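Local coordinates for putative carboxylesterase (PDB 3BJR), which is a putative carboxylesterase of the alpha/beta-hydrolase type that probably hydrolyses carboxylic ester bonds, its natural substrate being unknown, at residues A[167-172]-A[209-214]. Sequence-based numbering, arbitrary orientation.
Sequences LGYPVI and FIWTTA
Leu-167 and Gly-168 pair in parallel with Ile-210 and Trp-211, and three backbone hydrogen bonds join the two segments. Leu-167 N donates to Phe-209 O at 2.8 Å, and Leu-167 O accepts from Trp-211 N. The third bond, Tyr-169 N to Trp-211 O (2.9 Å), carries the pairing one residue past the end of the first strand and is more bent than the others.

Aromatic contacts gather on the side of the sheet to which Trp-211 points. CG of Trp-211 lies between the backbone N and the carbonyl carbon (chi1 88°), which swings the indole over the neighbouring strand, and its six-membered ring lies flat over Gly-168, whose CA sits 3.5 Å from the ring centroid, almost on the ring normal, in a CH-pi contact. The indole also turns an edge to the face of the Tyr-169 ring in a T-shaped pair, planes at 72°, where Trp-211 NE1 comes to 3.2 Å from Tyr-169 CZ. The phenol oxygen of Tyr-169 is hydrogen-bonded to His-245.

On the other face Leu-167 and Ile-210 run side by side, CD1 of the leucine 4.0 Å from CG1 of the isoleucine. Where the two segments diverge, a water bridges Pro-170 O (2.8 Å) and Thr-212 OG1 (2.6 Å).

The contact lies within the central sheet of an alpha/beta-hydrolase fold, between strands 125-131 and 238-243. Helices 133-153 and 222-233 pack on the Leu-167 and Ile-210 face, the ring of Trp-271 meets the indole with its plane nearly parallel, and Gly-168 binds through its backbone to Gly-130 and Ser-132 of a probable nucleophile elbow.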
loop_
_atom_site.group_PDB
_atom_site.type_symbol
_atom_site.label_atom_id
_atom_site.label_comp_id
_atom_site.label_asym_id
_atom_site.label_seq_id
_atom_site.Cartn_x
_atom_site.Cartn_y
_atom_site.Cartn_z
ATOM N N LEU A 167 12.148 -0.624 -0.643
ATOM C CA LEU A 167 12.160 -1.008 0.794
ATOM C C LEU A 167 11.171 -2.155 0.968
ATOM O O LEU A 167 10.011 -1.993 0.625
ATOM C CB LEU A 167 11.729 0.173 1.688
ATOM C CG LEU A 167 12.406 1.544 1.510
ATOM C CD1 LEU A 167 11.744 2.557 2.479
ATOM C CD2 LEU A 167 13.875 1.443 1.742
ATOM N N GLY A 168 11.646 -3.303 1.456
ATOM C CA GLY A 168 10.839 -4.518 1.728
ATOM C C GLY A 168 10.937 -4.904 3.191
ATOM O O GLY A 168 12.024 -5.163 3.717
ATOM N N TYR A 169 9.791 -4.928 3.859
ATOM C CA TYR A 169 9.687 -5.194 5.292
ATOM C C TYR A 169 10.699 -4.412 6.108
ATOM O O TYR A 169 11.424 -4.982 6.900
ATOM C CB TYR A 169 9.790 -6.698 5.577
ATOM C CG TYR A 169 8.877 -7.490 4.683
ATOM C CD1 TYR A 169 7.521 -7.445 4.857
ATOM C CD2 TYR A 169 9.371 -8.237 3.621
ATOM C CE1 TYR A 169 6.671 -8.124 3.999
ATOM C CE2 TYR A 169 8.527 -8.946 2.769
ATOM C CZ TYR A 169 7.167 -8.871 2.958
ATOM O OH TYR A 169 6.285 -9.567 2.127
ATOM N N PRO A 170 10.716 -3.086 5.951
ATOM C CA PRO A 170 11.720 -2.340 6.686
ATOM C C PRO A 170 11.541 -2.452 8.192
ATOM O O PRO A 170 10.430 -2.413 8.667
ATOM C CB PRO A 170 11.522 -0.892 6.220
ATOM C CG PRO A 170 10.339 -0.872 5.325
ATOM C CD PRO A 170 9.828 -2.230 5.146
ATOM N N VAL A 171 12.652 -2.538 8.911
ATOM C CA VAL A 171 12.698 -2.653 10.359
ATOM C C VAL A 171 13.716 -1.657 10.887
ATOM O O VAL A 171 14.827 -1.640 10.452
ATOM C CB VAL A 171 13.086 -4.115 10.816
ATOM C CG1 VAL A 171 13.512 -4.160 12.314
ATOM C CG2 VAL A 171 11.956 -5.088 10.502
ATOM N N ILE A 172 13.312 -0.815 11.824
ATOM C CA ILE A 172 14.212 0.126 12.501
ATOM C C ILE A 172 14.774 -0.456 13.790
ATOM O O ILE A 172 14.051 -0.916 14.608
ATOM C CB ILE A 172 13.464 1.398 12.861
ATOM C CG1 ILE A 172 12.957 2.063 11.587
ATOM C CG2 ILE A 172 14.376 2.322 13.683
ATOM C CD1 ILE A 172 12.141 3.250 11.893
ATOM N N PHE A 209 9.734 2.688 -3.701
ATOM C CA PHE A 209 8.766 1.605 -3.708
ATOM C C PHE A 209 8.898 0.922 -2.369
ATOM O O PHE A 209 9.954 0.434 -2.023
ATOM C CB PHE A 209 9.049 0.591 -4.809
ATOM C CG PHE A 209 8.087 -0.525 -4.852
ATOM C CD1 PHE A 209 8.274 -1.651 -4.120
ATOM C CD2 PHE A 209 6.934 -0.419 -5.632
ATOM C CE1 PHE A 209 7.354 -2.710 -4.175
ATOM C CE2 PHE A 209 6.034 -1.449 -5.687
ATOM C CZ PHE A 209 6.216 -2.577 -4.958
ATOM N N ILE A 210 7.796 0.857 -1.629
ATOM C CA ILE A 210 7.786 0.240 -0.320
ATOM C C ILE A 210 6.709 -0.821 -0.218
ATOM O O ILE A 210 5.592 -0.629 -0.686
ATOM C CB ILE A 210 7.443 1.252 0.803
ATOM C CG1 ILE A 210 8.184 2.558 0.647
ATOM C CG2 ILE A 210 7.730 0.658 2.187
ATOM C CD1 ILE A 210 7.543 3.709 1.435
ATOM N N TRP A 211 7.061 -1.934 0.415
ATOM C CA TRP A 211 6.083 -2.920 0.837
ATOM C C TRP A 211 6.473 -3.466 2.196
ATOM O O TRP A 211 7.661 -3.553 2.547
ATOM C CB TRP A 211 5.823 -4.018 -0.184
ATOM C CG TRP A 211 6.684 -5.196 -0.131
ATOM C CD1 TRP A 211 6.375 -6.408 0.397
ATOM C CD2 TRP A 211 7.985 -5.324 -0.702
ATOM N NE1 TRP A 211 7.428 -7.273 0.233
ATOM C CE2 TRP A 211 8.417 -6.638 -0.464
ATOM C CE3 TRP A 211 8.812 -4.459 -1.393
ATOM C CZ2 TRP A 211 9.665 -7.097 -0.867
ATOM C CZ3 TRP A 211 10.038 -4.913 -1.813
ATOM C CH2 TRP A 211 10.459 -6.219 -1.541
ATOM N N THR A 212 5.450 -3.754 2.998
ATOM C CA THR A 212 5.677 -4.348 4.321
ATOM C C THR A 212 4.431 -5.133 4.730
ATOM O O THR A 212 3.481 -5.324 3.917
ATOM C CB THR A 212 6.140 -3.294 5.385
ATOM O OG1 THR A 212 6.692 -3.959 6.538
ATOM C CG2 THR A 212 5.043 -2.432 5.796
ATOM N N THR A 213 4.461 -5.633 5.959
ATOM C CA THR A 213 3.349 -6.393 6.519
ATOM C C THR A 213 2.517 -5.539 7.493
ATOM O O THR A 213 3.070 -4.709 8.254
ATOM C CB THR A 213 3.849 -7.707 7.163
ATOM O OG1 THR A 213 2.717 -8.451 7.612
ATOM C CG2 THR A 213 4.843 -7.442 8.331
ATOM N N ALA A 214 1.183 -5.700 7.436
ATOM C CA ALA A 214 0.264 -4.943 8.269
ATOM C C ALA A 214 0.018 -5.587 9.643
ATOM O O ALA A 214 -0.298 -4.877 10.607
ATOM C CB ALA A 214 -1.094 -4.787 7.546
HETATM O O HOH W 1 7.695 -2.276 8.285
#